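PDB 3L7T: putative uncharacterized protein from Streptococcus mutans, which binds zinc and, as a member of the vicinal oxygen chelate (glyoxalase) superfamily, may have lactoylglutathione lyase activity. Local coordinates for residues K39-K44 with E55-K60; D91-R96 with E107-D112; D17-F22 with D124-P129; V13-K18 with N59-S64. All blocks are in the same frame, centred on the assembly; numbering follows the deposited sequence.

Contact 1: K39-K44 with E55-K60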
loop_
_atom_site.group_PDB
_atom_site.type_symbol
_atom_site.label_atom_id
_atom_site.label_comp_id
_atom_site.label_asym_id
_atom_site.label_seq_id
_atom_site.Cartn_x
_atom_site.Cartn_y
_atom_site.Cartn_z
ATOM N N LYS A 39 -19.411 11.866 -4.490
ATOM C CA LYS A 39 -19.689 10.524 -4.923
ATOM C C LYS A 39 -18.638 9.876 -5.837
ATOM O O LYS A 39 -18.058 8.845 -5.484
ATOM C CB LYS A 39 -21.082 10.439 -5.486
ATOM C CG LYS A 39 -21.302 11.094 -6.756
ATOM C CD LYS A 39 -22.744 10.832 -7.182
ATOM C CE LYS A 39 -23.253 11.762 -8.273
ATOM N NZ LYS A 39 -23.383 11.107 -9.595
ATOM N N ARG A 40 -18.362 10.458 -6.983
ATOM C CA ARG A 40 -17.359 9.853 -7.799
ATOM C C ARG A 40 -16.205 9.382 -6.930
ATOM O O ARG A 40 -15.918 8.216 -6.869
ATOM C CB ARG A 40 -16.862 10.756 -8.898
ATOM C CG ARG A 40 -15.775 10.111 -9.684
ATOM C CD ARG A 40 -15.935 10.354 -11.121
ATOM N NE ARG A 40 -15.986 11.769 -11.413
ATOM C CZ ARG A 40 -14.930 12.555 -11.504
ATOM N NH1 ARG A 40 -13.731 12.087 -11.296
ATOM N NH2 ARG A 40 -15.087 13.805 -11.798
ATOM N N HIS A 41 -15.539 10.298 -6.263
ATOM C CA HIS A 41 -14.448 9.885 -5.376
ATOM C C HIS A 41 -14.343 10.699 -4.096
ATOM O O HIS A 41 -13.323 10.640 -3.418
ATOM C CB HIS A 41 -13.102 9.847 -6.115
ATOM C CG HIS A 41 -12.570 11.196 -6.496
ATOM N ND1 HIS A 41 -12.417 12.223 -5.588
ATOM C CD2 HIS A 41 -12.055 11.648 -7.663
ATOM C CE1 HIS A 41 -11.874 13.262 -6.190
ATOM N NE2 HIS A 41 -11.657 12.945 -7.455
ATOM N N ASP A 42 -15.400 11.447 -3.759
ATOM C CA ASP A 42 -15.358 12.323 -2.583
ATOM C C ASP A 42 -14.055 13.112 -2.570
ATOM O O ASP A 42 -13.708 13.704 -3.614
ATOM C CB ASP A 42 -15.614 11.512 -1.317
ATOM C CG ASP A 42 -16.990 10.848 -1.338
ATOM O OD1 ASP A 42 -17.946 11.525 -1.789
ATOM O OD2 ASP A 42 -17.103 9.642 -0.987
ATOM N N TYR A 43 -13.350 13.182 -1.430
ATOM C CA TYR A 43 -12.118 13.984 -1.385
ATOM C C TYR A 43 -10.951 13.105 -1.723
ATOM O O TYR A 43 -10.840 11.970 -1.212
ATOM C CB TYR A 43 -11.889 14.624 0.003
ATOM C CG TYR A 43 -12.962 15.650 0.324
ATOM C CD1 TYR A 43 -12.803 16.978 -0.062
ATOM C CD2 TYR A 43 -14.111 15.290 0.999
ATOM C CE1 TYR A 43 -13.749 17.932 0.223
ATOM C CE2 TYR A 43 -15.103 16.243 1.264
ATOM C CZ TYR A 43 -14.917 17.545 0.844
ATOM O OH TYR A 43 -15.873 18.503 1.115
ATOM N N LYS A 44 -10.132 13.593 -2.649
ATOM C CA LYS A 44 -8.914 12.908 -3.020
ATOM C C LYS A 44 -7.753 13.853 -2.772
ATOM O O LYS A 44 -7.732 14.974 -3.283
ATOM C CB LYS A 44 -8.963 12.510 -4.503
ATOM C CG LYS A 44 -7.689 11.772 -4.991
ATOM C CD LYS A 44 -7.738 11.437 -6.497
ATOM C CE LYS A 44 -6.509 10.635 -6.913
ATOM N NZ LYS A 44 -5.324 11.501 -7.265
ATOM N N GLU A 55 -2.081 8.810 -2.243
ATOM C CA GLU A 55 -3.398 9.326 -2.586
ATOM C C GLU A 55 -4.322 8.983 -1.448
ATOM O O GLU A 55 -4.617 7.818 -1.240
ATOM C CB GLU A 55 -3.946 8.643 -3.842
ATOM C CG GLU A 55 -3.245 8.996 -5.127
ATOM C CD GLU A 55 -3.992 8.476 -6.340
ATOM O OE1 GLU A 55 -4.829 7.542 -6.177
ATOM O OE2 GLU A 55 -3.600 8.887 -7.454
ATOM N N ILE A 56 -4.790 9.981 -0.719
ATOM C CA ILE A 56 -5.699 9.726 0.387
ATOM C C ILE A 56 -7.150 9.961 -0.077
ATOM O O ILE A 56 -7.486 11.055 -0.560
ATOM C CB ILE A 56 -5.366 10.625 1.573
ATOM C CG1 ILE A 56 -3.876 10.561 1.943
ATOM C CG2 ILE A 56 -6.265 10.303 2.763
ATOM C CD1 ILE A 56 -3.398 9.239 2.385
ATOM N N PHE A 57 -8.009 8.963 0.122
ATOM C CA PHE A 57 -9.410 9.084 -0.260
ATOM C C PHE A 57 -10.260 9.035 0.976
ATOM O O PHE A 57 -10.141 8.119 1.765
ATOM C CB PHE A 57 -9.840 7.928 -1.157
ATOM C CG PHE A 57 -9.270 7.987 -2.547
ATOM C CD1 PHE A 57 -9.985 8.581 -3.581
ATOM C CD2 PHE A 57 -8.074 7.345 -2.838
ATOM C CE1 PHE A 57 -9.505 8.571 -4.895
ATOM C CE2 PHE A 57 -7.595 7.294 -4.158
ATOM C CZ PHE A 57 -8.319 7.931 -5.178
ATOM N N GLY A 58 -11.202 9.956 1.111
ATOM C CA GLY A 58 -12.117 9.829 2.242
ATOM C C GLY A 58 -13.178 10.873 2.067
ATOM O O GLY A 58 -13.201 11.592 1.070
ATOM N N ASN A 59 -14.040 10.949 3.053
ATOM C CA ASN A 59 -15.112 11.922 3.014
ATOM C C ASN A 59 -15.229 12.570 4.386
ATOM O O ASN A 59 -14.761 12.029 5.382
ATOM C CB ASN A 59 -16.419 11.252 2.598
ATOM C CG ASN A 59 -17.490 12.260 2.197
ATOM O OD1 ASN A 59 -17.202 13.437 2.070
ATOM N ND2 ASN A 59 -18.724 11.791 1.981
ATOM N N LYS A 60 -15.771 13.789 4.422
ATOM C CA LYS A 60 -15.815 14.569 5.653
ATOM C C LYS A 60 -17.113 14.187 6.354
ATOM O O LYS A 60 -18.078 13.888 5.671
ATOM C CB LYS A 60 -15.865 16.057 5.293
ATOM C CG LYS A 60 -14.548 16.620 4.878
ATOM C CD LYS A 60 -14.664 18.033 4.373
ATOM C CE LYS A 60 -13.303 18.505 3.908
ATOM N NZ LYS A 60 -13.293 19.935 3.472
HETATM O O HOH W 1 -17.917 14.512 -0.591
HETATM O O HOH W 2 -15.337 21.108 1.033
#
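K44 of strand 42-49 lies alongside F57 of strand 52-58 and ends at the zinc ligand E55. CB lies 4.0 Å from F57 CE1; CG, anti to the backbone N (chi1 180°), comes over the ring face, a CH-pi contact 4.1 Å from the F57 centroid. CD continues past CE1 and CZ of that ring, and CE packs on CZ and on the E55 carboxylate carbon. The last torsion bends the chain, and NZ reaches E55 OE2 at 3.1 Å in a salt bridge whose hydrogen bond is weak; the stronger partner of NZ is D46, also in a salt bridge. Between the antiparallel strands of the hairpin, Y43 and G58 form a hydrogen-bonded pair, with Y43 N to G58 O at 3.0 Å. On the sheet face carrying Y43, K60 crosses the phenol at about a right angle and sets CE over its face, 3.9 Å from the centroid. At the end of the strand pair, the D42 carboxylate and N59 amide stack with planes 10° apart. E55 binds zinc together with H8, and H84 of the second subunit packs against it. K44 probably places positive charge beside this zinc-binding carboxylate, partly balanced by D46.

Contact 2: D91-R96 with E107-D112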
loop_
_atom_site.group_PDB
_atom_site.type_symbol
_atom_site.label_atom_id
_atom_site.label_comp_id
_atom_site.label_asym_id
_atom_site.label_seq_id
_atom_site.Cartn_x
_atom_site.Cartn_y
_atom_site.Cartn_z
ATOM N N ASP A 91 17.065 8.582 11.222
ATOM C CA ASP A 91 17.232 8.302 12.644
ATOM C C ASP A 91 15.883 7.880 13.232
ATOM O O ASP A 91 15.048 8.731 13.517
ATOM C CB ASP A 91 17.735 9.568 13.358
ATOM C CG ASP A 91 18.094 9.329 14.819
ATOM O OD1 ASP A 91 17.793 8.246 15.361
ATOM O OD2 ASP A 91 18.684 10.242 15.439
ATOM N N VAL A 92 15.650 6.574 13.307
ATOM C CA VAL A 92 14.382 6.023 13.856
ATOM C C VAL A 92 14.164 6.468 15.311
ATOM O O VAL A 92 13.057 6.814 15.713
ATOM C CB VAL A 92 14.340 4.476 13.728
ATOM C CG1 VAL A 92 13.270 3.852 14.652
ATOM C CG2 VAL A 92 14.093 4.053 12.267
ATOM N N GLU A 93 15.243 6.490 16.089
ATOM C CA GLU A 93 15.147 6.795 17.502
ATOM C C GLU A 93 14.548 8.179 17.699
ATOM O O GLU A 93 13.546 8.346 18.413
ATOM C CB GLU A 93 16.537 6.717 18.148
ATOM C CG GLU A 93 16.540 6.271 19.610
ATOM C CD GLU A 93 16.085 4.825 19.816
ATOM O OE1 GLU A 93 16.846 3.880 19.481
ATOM O OE2 GLU A 93 14.980 4.631 20.370
ATOM N N ALA A 94 15.137 9.148 17.003
ATOM C CA ALA A 94 14.727 10.528 17.073
ATOM C C ALA A 94 13.332 10.738 16.478
ATOM O O ALA A 94 12.473 11.385 17.094
ATOM C CB ALA A 94 15.762 11.411 16.373
ATOM N N SER A 95 13.113 10.179 15.285
ATOM C CA SER A 95 11.812 10.253 14.630
ATOM C C SER A 95 10.715 9.728 15.522
ATOM O O SER A 95 9.646 10.349 15.628
ATOM C CB SER A 95 11.817 9.466 13.321
ATOM O OG SER A 95 12.526 10.147 12.307
ATOM N N ARG A 96 10.971 8.586 16.169
ATOM C CA ARG A 96 10.043 8.051 17.163
ATOM C C ARG A 96 9.788 9.032 18.311
ATOM O O ARG A 96 8.649 9.203 18.721
ATOM C CB ARG A 96 10.531 6.698 17.706
ATOM C CG ARG A 96 9.670 6.098 18.806
ATOM C CD ARG A 96 10.202 4.715 19.249
ATOM N NE ARG A 96 9.286 4.060 20.185
ATOM C CZ ARG A 96 9.317 4.198 21.510
ATOM N NH1 ARG A 96 10.240 4.945 22.092
ATOM N NH2 ARG A 96 8.379 3.622 22.257
ATOM N N GLU A 107 5.341 2.225 18.847
ATOM C CA GLU A 107 5.821 1.013 19.517
ATOM C C GLU A 107 7.351 0.992 19.642
ATOM O O GLU A 107 8.063 1.780 18.997
ATOM C CB GLU A 107 5.265 -0.236 18.809
ATOM C CG GLU A 107 3.727 -0.299 18.899
ATOM C CD GLU A 107 3.102 -1.529 18.234
ATOM O OE1 GLU A 107 3.803 -2.226 17.460
ATOM O OE2 GLU A 107 1.888 -1.773 18.455
ATOM N N GLU A 108 7.862 0.158 20.546
ATOM C CA GLU A 108 9.296 0.132 20.829
ATOM C C GLU A 108 10.079 -0.013 19.542
ATOM O O GLU A 108 9.707 -0.790 18.666
ATOM C CB GLU A 108 9.668 -1.082 21.679
ATOM C CG GLU A 108 9.504 -0.926 23.152
ATOM C CD GLU A 108 9.954 -2.178 23.881
ATOM O OE1 GLU A 108 11.165 -2.496 23.825
ATOM O OE2 GLU A 108 9.071 -2.892 24.400
ATOM N N VAL A 109 11.272 0.548 19.549
ATOM C CA VAL A 109 12.220 0.315 18.481
ATOM C C VAL A 109 12.645 -1.152 18.438
ATOM O O VAL A 109 13.155 -1.694 19.428
ATOM C CB VAL A 109 13.446 1.215 18.646
ATOM C CG1 VAL A 109 14.518 0.846 17.646
ATOM C CG2 VAL A 109 13.039 2.675 18.503
ATOM N N ARG A 110 12.467 -1.780 17.279
ATOM C CA ARG A 110 13.003 -3.103 17.053
ATOM C C ARG A 110 13.942 -3.116 15.861
ATOM O O ARG A 110 14.198 -2.080 15.255
ATOM C CB ARG A 110 11.896 -4.125 16.868
ATOM C CG ARG A 110 10.743 -3.665 16.023
ATOM C CD ARG A 110 9.449 -4.320 16.504
ATOM N NE ARG A 110 9.691 -5.619 17.134
ATOM C CZ ARG A 110 9.537 -6.787 16.514
ATOM N NH1 ARG A 110 9.141 -6.814 15.246
ATOM N NH2 ARG A 110 9.769 -7.926 17.156
ATOM N N TYR A 111 14.550 -4.250 15.602
ATOM C CA TYR A 111 15.551 -4.348 14.570
ATOM C C TYR A 111 15.054 -5.232 13.430
ATOM O O TYR A 111 14.413 -6.196 13.654
ATOM C CB TYR A 111 16.881 -4.851 15.142
ATOM C CG TYR A 111 17.421 -3.992 16.231
ATOM C CD1 TYR A 111 18.391 -3.067 15.979
ATOM C CD2 TYR A 111 16.938 -4.082 17.503
ATOM C CE1 TYR A 111 18.870 -2.270 16.947
ATOM C CE2 TYR A 111 17.404 -3.285 18.478
ATOM C CZ TYR A 111 18.372 -2.374 18.203
ATOM O OH TYR A 111 18.839 -1.582 19.206
ATOM N N ASP A 112 15.339 -4.854 12.203
ATOM C CA ASP A 112 14.877 -5.599 11.039
ATOM C C ASP A 112 15.478 -6.982 11.103
ATOM O O ASP A 112 16.615 -7.139 11.452
ATOM C CB ASP A 112 15.285 -4.900 9.745
ATOM C CG ASP A 112 14.707 -5.534 8.539
ATOM O OD1 ASP A 112 14.944 -6.693 8.304
ATOM O OD2 ASP A 112 14.009 -4.882 7.791
#
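E107 meets R96 through its backbone: its carbonyl O accepts from R96 NE at 2.8 Å with an N-H...O angle of 150°. The donor stands well above the carbonyl plane, while the oxygen lies near the edge of the guanidinium, tilted 21° from its plane. R96 arrives there on an extended chain, with CG anti to the backbone N (chi1 177°), and its NH2 donates to the carbonyl of V106, so two successive carbonyls hold one guanidinium. At E108 the contact is slight; CA lies 3.9 Å from R96 NH2, obliquely to the flat group, and the side chain starts out away from the helix. V109 turns toward the helix and carries the apolar part, its CG2 touching R96 CD at 3.6 Å and V92 CG1 at 4.0 Å. The same methyl comes close to a carboxylate oxygen, E93 OE2, at 3.3 Å, and so meets three side chains from the first five residues of helix 92-102. E93 bends at its second torsion and crosses V109 at about a right angle; its OE1 makes a long, weak ion pair with K118. D91 is the N-cap of this helix, its OD1 accepting a weak bond from A94 N. Strand 110-111 follows, outermost in its sheet within this chain and paired with strand 118-123; V92 packs on A120 of strand 118-123 and L132 of strand 129-133, so the helix lies on this sheet.

Contact 3: D17-F22 with D124-P129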
loop_
_atom_site.group_PDB
_atom_site.type_symbol
_atom_site.label_atom_id
_atom_site.label_comp_id
_atom_site.label_asym_id
_atom_site.label_seq_id
_atom_site.Cartn_x
_atom_site.Cartn_y
_atom_site.Cartn_z
ATOM N N ASP A 17 -11.149 14.999 7.577
ATOM C CA ASP A 17 -10.498 16.080 8.298
ATOM C C ASP A 17 -9.463 15.585 9.298
ATOM O O ASP A 17 -8.416 16.214 9.488
ATOM C CB ASP A 17 -11.523 16.970 9.016
ATOM C CG ASP A 17 -12.379 17.768 8.061
ATOM O OD1 ASP A 17 -11.918 18.117 6.956
ATOM O OD2 ASP A 17 -13.555 18.001 8.404
ATOM N N LYS A 18 -9.771 14.486 9.973
ATOM C CA LYS A 18 -8.900 13.996 11.012
ATOM C C LYS A 18 -7.647 13.400 10.357
ATOM O O LYS A 18 -6.537 13.571 10.846
ATOM C CB LYS A 18 -9.602 12.930 11.855
ATOM C CG LYS A 18 -10.572 13.500 12.885
ATOM C CD LYS A 18 -11.037 12.444 13.876
ATOM C CE LYS A 18 -11.158 13.033 15.267
ATOM N NZ LYS A 18 -11.844 14.347 15.185
ATOM N N SER A 19 -7.835 12.758 9.207
ATOM C CA SER A 19 -6.696 12.145 8.512
ATOM C C SER A 19 -5.868 13.182 7.770
ATOM O O SER A 19 -4.662 13.042 7.653
ATOM C CB SER A 19 -7.172 11.040 7.576
ATOM O OG SER A 19 -7.752 10.016 8.354
ATOM N N TYR A 20 -6.504 14.264 7.341
ATOM C CA TYR A 20 -5.780 15.363 6.715
ATOM C C TYR A 20 -4.871 15.973 7.779
ATOM O O TYR A 20 -3.686 16.208 7.550
ATOM C CB TYR A 20 -6.770 16.428 6.219
ATOM C CG TYR A 20 -6.089 17.602 5.557
ATOM C CD1 TYR A 20 -6.162 17.780 4.184
ATOM C CD2 TYR A 20 -5.418 18.551 6.312
ATOM C CE1 TYR A 20 -5.539 18.871 3.561
ATOM C CE2 TYR A 20 -4.753 19.632 5.692
ATOM C CZ TYR A 20 -4.823 19.770 4.335
ATOM O OH TYR A 20 -4.199 20.854 3.748
ATOM N N GLU A 21 -5.431 16.220 8.955
ATOM C CA GLU A 21 -4.613 16.676 10.089
ATOM C C GLU A 21 -3.402 15.751 10.367
ATOM O O GLU A 21 -2.260 16.211 10.495
ATOM C CB GLU A 21 -5.504 16.798 11.341
ATOM C CG GLU A 21 -4.754 16.969 12.670
ATOM C CD GLU A 21 -3.966 18.282 12.766
ATOM O OE1 GLU A 21 -4.399 19.293 12.174
ATOM O OE2 GLU A 21 -2.895 18.288 13.418
ATOM N N PHE A 22 -3.645 14.446 10.425
ATOM C CA PHE A 22 -2.588 13.485 10.719
ATOM C C PHE A 22 -1.481 13.528 9.655
ATOM O O PHE A 22 -0.311 13.737 9.962
ATOM C CB PHE A 22 -3.190 12.075 10.830
ATOM C CG PHE A 22 -2.174 10.985 11.089
ATOM C CD1 PHE A 22 -1.743 10.718 12.392
ATOM C CD2 PHE A 22 -1.677 10.193 10.051
ATOM C CE1 PHE A 22 -0.874 9.660 12.649
ATOM C CE2 PHE A 22 -0.810 9.142 10.309
ATOM C CZ PHE A 22 -0.363 8.905 11.599
ATOM N N ASP A 124 -2.033 5.121 11.804
ATOM C CA ASP A 124 -2.820 6.259 11.396
ATOM C C ASP A 124 -4.147 6.195 12.155
ATOM O O ASP A 124 -4.369 5.239 12.920
ATOM C CB ASP A 124 -2.945 6.347 9.853
ATOM C CG ASP A 124 -4.192 5.681 9.276
ATOM O OD1 ASP A 124 -4.848 4.813 9.928
ATOM O OD2 ASP A 124 -4.464 5.990 8.068
ATOM N N PRO A 125 -4.950 7.260 12.065
ATOM C CA PRO A 125 -6.188 7.323 12.839
ATOM C C PRO A 125 -7.135 6.145 12.625
ATOM O O PRO A 125 -8.000 5.899 13.476
ATOM C CB PRO A 125 -6.838 8.633 12.357
ATOM C CG PRO A 125 -5.668 9.480 11.949
ATOM C CD PRO A 125 -4.694 8.508 11.328
ATOM N N ASP A 126 -7.009 5.446 11.497
ATOM C CA ASP A 126 -7.842 4.274 11.174
ATOM C C ASP A 126 -7.100 2.956 11.381
ATOM O O ASP A 126 -7.577 1.891 10.960
ATOM C CB ASP A 126 -8.388 4.378 9.759
ATOM C CG ASP A 126 -9.408 5.512 9.622
ATOM O OD1 ASP A 126 -10.401 5.468 10.370
ATOM O OD2 ASP A 126 -9.156 6.516 8.910
ATOM N N GLY A 127 -6.014 3.025 12.150
ATOM C CA GLY A 127 -5.232 1.842 12.536
ATOM C C GLY A 127 -4.351 1.269 11.423
ATOM O O GLY A 127 -3.943 0.093 11.471
ATOM N N LEU A 128 -4.100 2.069 10.392
ATOM C CA LEU A 128 -3.244 1.592 9.281
ATOM C C LEU A 128 -1.803 1.543 9.836
ATOM O O LEU A 128 -1.301 2.562 10.323
ATOM C CB LEU A 128 -3.301 2.606 8.143
ATOM C CG LEU A 128 -2.373 2.316 6.952
ATOM C CD1 LEU A 128 -2.742 0.935 6.430
ATOM C CD2 LEU A 128 -2.548 3.407 5.877
ATOM N N PRO A 129 -1.152 0.365 9.812
ATOM C CA PRO A 129 0.228 0.337 10.332
ATOM C C PRO A 129 1.219 1.060 9.396
ATOM O O PRO A 129 1.245 0.792 8.181
ATOM C CB PRO A 129 0.576 -1.157 10.382
ATOM C CG PRO A 129 -0.739 -1.890 10.357
ATOM C CD PRO A 129 -1.651 -0.973 9.485
HETATM O O HOH W 3 -6.609 7.504 8.680
HETATM O O HOH W 4 -9.957 8.851 9.851
#
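The turn joining strands 118-123 and 129-133 packs against helix 16-26, with F22 of the helix meeting D124 and P125 of the turn. One face of the F22 ring receives both residues. P125 CD sits 3.7 Å from the ring centroid and only 18° off the normal, nearer the CG side of the ring, and D124 CA lies over the same ring at 4.0 Å from the centroid. D124 CB comes within 3.5 Å of F22 CE2. The first torsion of F22 (chi1 178°) sets CG toward the turn, anti to the backbone N, and the ring beyond it meets D124 and P125; the side chain crosses that of D124 at about a right angle. F122 and L130 of the adjoining strands also pack on F22, so the phenylalanine joins the helix to the second sheet of the fold.

The turn is a type I beta turn from D124 to G127, combined with an Asx turn in which D124 OD1 accepts from D126 N at 2.7 Å. L128 N binds the same oxygen at 2.9 Å. The two N-H groups approach from opposite faces of the carboxylate plane, gripping one oxygen between them, and Y23 OH is hydrogen-bonded to OD2, the other oxygen.

Nearer the start of the helix, the polar connection is made by water. S19 OG and D126 OD2 are not bonded directly but share two water molecules, each donating to OD2; one of them also donates weakly to D124 OD2. D126 OD1 is hydrogen-bonded to S14, just ahead of the helix, and D126 packs on C80 of the second subunit.

Contact 4: V13-K18 with N59-S64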
loop_
_atom_site.group_PDB
_atom_site.type_symbol
_atom_site.label_atom_id
_atom_site.label_comp_id
_atom_site.label_asym_id
_atom_site.label_seq_id
_atom_site.Cartn_x
_atom_site.Cartn_y
_atom_site.Cartn_z
ATOM N N VAL A 13 -9.569 6.530 4.268
ATOM C CA VAL A 13 -9.646 6.984 5.655
ATOM C C VAL A 13 -11.132 7.209 5.980
ATOM O O VAL A 13 -11.950 7.300 5.065
ATOM C CB VAL A 13 -8.844 8.288 5.908
ATOM C CG1 VAL A 13 -7.330 8.087 5.580
ATOM C CG2 VAL A 13 -9.429 9.469 5.118
ATOM N N SER A 14 -11.479 7.092 7.255
ATOM C CA SER A 14 -12.880 7.211 7.662
ATOM C C SER A 14 -13.275 8.688 7.816
ATOM O O SER A 14 -14.410 9.062 7.518
ATOM C CB SER A 14 -13.160 6.405 8.957
ATOM O OG SER A 14 -12.500 6.996 10.085
ATOM N N ASP A 15 -12.388 9.482 8.406
ATOM C CA ASP A 15 -12.707 10.868 8.719
ATOM C C ASP A 15 -11.708 11.755 7.996
ATOM O O ASP A 15 -10.569 11.878 8.430
ATOM C CB ASP A 15 -12.617 11.100 10.242
ATOM C CG ASP A 15 -12.982 12.521 10.647
ATOM O OD1 ASP A 15 -12.494 13.493 10.017
ATOM O OD2 ASP A 15 -13.695 12.673 11.664
ATOM N N TYR A 16 -12.125 12.341 6.879
ATOM C CA TYR A 16 -11.198 13.076 6.036
ATOM C C TYR A 16 -10.442 14.185 6.784
ATOM O O TYR A 16 -9.240 14.308 6.642
ATOM C CB TYR A 16 -11.902 13.592 4.772
ATOM C CG TYR A 16 -10.979 14.313 3.832
ATOM C CD1 TYR A 16 -10.061 13.609 3.052
ATOM C CD2 TYR A 16 -10.861 15.693 3.887
ATOM C CE1 TYR A 16 -9.186 14.269 2.248
ATOM C CE2 TYR A 16 -10.004 16.359 3.067
ATOM C CZ TYR A 16 -9.161 15.652 2.246
ATOM O OH TYR A 16 -8.282 16.377 1.451
ATOM N N ASP A 17 -11.149 14.999 7.577
ATOM C CA ASP A 17 -10.498 16.080 8.298
ATOM C C ASP A 17 -9.463 15.585 9.298
ATOM O O ASP A 17 -8.416 16.214 9.488
ATOM C CB ASP A 17 -11.523 16.970 9.016
ATOM C CG ASP A 17 -12.379 17.768 8.061
ATOM O OD1 ASP A 17 -11.918 18.117 6.956
ATOM O OD2 ASP A 17 -13.555 18.001 8.404
ATOM N N LYS A 18 -9.771 14.486 9.973
ATOM C CA LYS A 18 -8.900 13.996 11.012
ATOM C C LYS A 18 -7.647 13.400 10.357
ATOM O O LYS A 18 -6.537 13.571 10.846
ATOM C CB LYS A 18 -9.602 12.930 11.855
ATOM C CG LYS A 18 -10.572 13.500 12.885
ATOM C CD LYS A 18 -11.037 12.444 13.876
ATOM C CE LYS A 18 -11.158 13.033 15.267
ATOM N NZ LYS A 18 -11.844 14.347 15.185
ATOM N N ASN A 59 -14.040 10.949 3.053
ATOM C CA ASN A 59 -15.112 11.922 3.014
ATOM C C ASN A 59 -15.229 12.570 4.386
ATOM O O ASN A 59 -14.761 12.029 5.382
ATOM C CB ASN A 59 -16.419 11.252 2.598
ATOM C CG ASN A 59 -17.490 12.260 2.197
ATOM O OD1 ASN A 59 -17.202 13.437 2.070
ATOM N ND2 ASN A 59 -18.724 11.791 1.981
ATOM N N LYS A 60 -15.771 13.789 4.422
ATOM C CA LYS A 60 -15.815 14.569 5.653
ATOM C C LYS A 60 -17.113 14.187 6.354
ATOM O O LYS A 60 -18.078 13.888 5.671
ATOM C CB LYS A 60 -15.865 16.057 5.293
ATOM C CG LYS A 60 -14.548 16.620 4.878
ATOM C CD LYS A 60 -14.664 18.033 4.373
ATOM C CE LYS A 60 -13.303 18.505 3.908
ATOM N NZ LYS A 60 -13.293 19.935 3.472
ATOM N N LEU A 61 -17.119 14.176 7.689
ATOM C CA LEU A 61 -18.285 13.685 8.455
ATOM C C LEU A 61 -19.477 14.622 8.274
ATOM O O LEU A 61 -20.625 14.215 8.421
ATOM C CB LEU A 61 -17.952 13.590 9.948
ATOM C CG LEU A 61 -17.417 12.288 10.557
ATOM C CD1 LEU A 61 -16.265 11.694 9.764
ATOM C CD2 LEU A 61 -16.971 12.580 12.001
ATOM N N THR A 62 -19.180 15.867 7.928
ATOM C CA THR A 62 -20.190 16.884 7.689
ATOM C C THR A 62 -20.804 16.791 6.291
ATOM O O THR A 62 -21.825 17.417 6.036
ATOM C CB THR A 62 -19.602 18.301 7.868
ATOM O OG1 THR A 62 -18.459 18.461 7.017
ATOM C CG2 THR A 62 -19.171 18.538 9.306
ATOM N N ASP A 63 -20.162 16.062 5.374
ATOM C CA ASP A 63 -20.686 15.917 4.012
ATOM C C ASP A 63 -22.086 15.324 4.063
ATOM O O ASP A 63 -22.357 14.411 4.849
ATOM C CB ASP A 63 -19.788 15.016 3.164
ATOM C CG ASP A 63 -20.174 15.024 1.680
ATOM O OD1 ASP A 63 -19.833 16.002 0.984
ATOM O OD2 ASP A 63 -20.761 14.026 1.197
ATOM N N SER A 64 -22.968 15.813 3.202
ATOM C CA SER A 64 -24.370 15.419 3.282
ATOM C C SER A 64 -24.598 13.956 2.894
ATOM O O SER A 64 -25.609 13.361 3.281
ATOM C CB SER A 64 -25.249 16.350 2.445
ATOM O OG SER A 64 -25.020 16.144 1.065
HETATM O O HOH W 5 -14.477 8.564 4.770
HETATM O O HOH W 6 -14.205 14.804 8.312
#
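D15 OD1 accepts from K18 N at 2.9 Å and from a water that it meets at 2.7 Å, and this water in turn accepts from L61 N, linking the carboxylate to the 59-64 loop. The K18 N-H approaches from above the carboxylate plane. D15 CG, anti to the backbone N (chi1 -178°), lies 3.5 Å from L61 CD1. The other oxygen, OD2, is 3.3 Å from each of the two L61 methyls, CD1 and CD2, where the leucine crosses the aspartate at about a right angle. D15 is the N-cap of helix 16-26, so the capping residue also contacts the loop that follows strand 52-58.

The direct bond between the segments comes one residue later: Y16 N donates to N59 O at 3.0 Å, from above the carbonyl plane. Y16 CB rests on the same carbonyl, and K60 CE approaches the ring obliquely, 3.7 Å from Y16 CD2. That ring also stacks with Y43, and its hydroxyl bonds to E34. D17 crosses the aliphatic chain of K60 at about a right angle, with OD1 3.4 Å from CE; D17 OD1 and K60 NZ are 4.2 Å apart, beyond salt-bridge distance.

A second water accepts from N59 N and donates to V13 O and, weakly, to S14 O. The 60-63 type I turn is tied back to N59, whose ND2 donates almost straight (170°) to D63 OD2.

In the fold
From the N terminus, strand 5-12 leads to the loop and first turn of helix 16-26, which open contact 4, and the helix itself opens contact 3; the two share D17 and K18 and touch directly. Strands 30-37, 42-49 and 52-58 follow, and contact 1 closes the hairpin of the last two. Contact 4 then closes on N59 and K60, which also belong to contact 1, joining the end of the hairpin to the helix start. In the second sheet, contact 2 closes the link from helix 92-102 to strand 110-111, about 32 Å from contact 1 between centres. Contact 3 closes last, enclosing contacts 1 and 2 and tying the first helix to the second sheet's 124-129 turn.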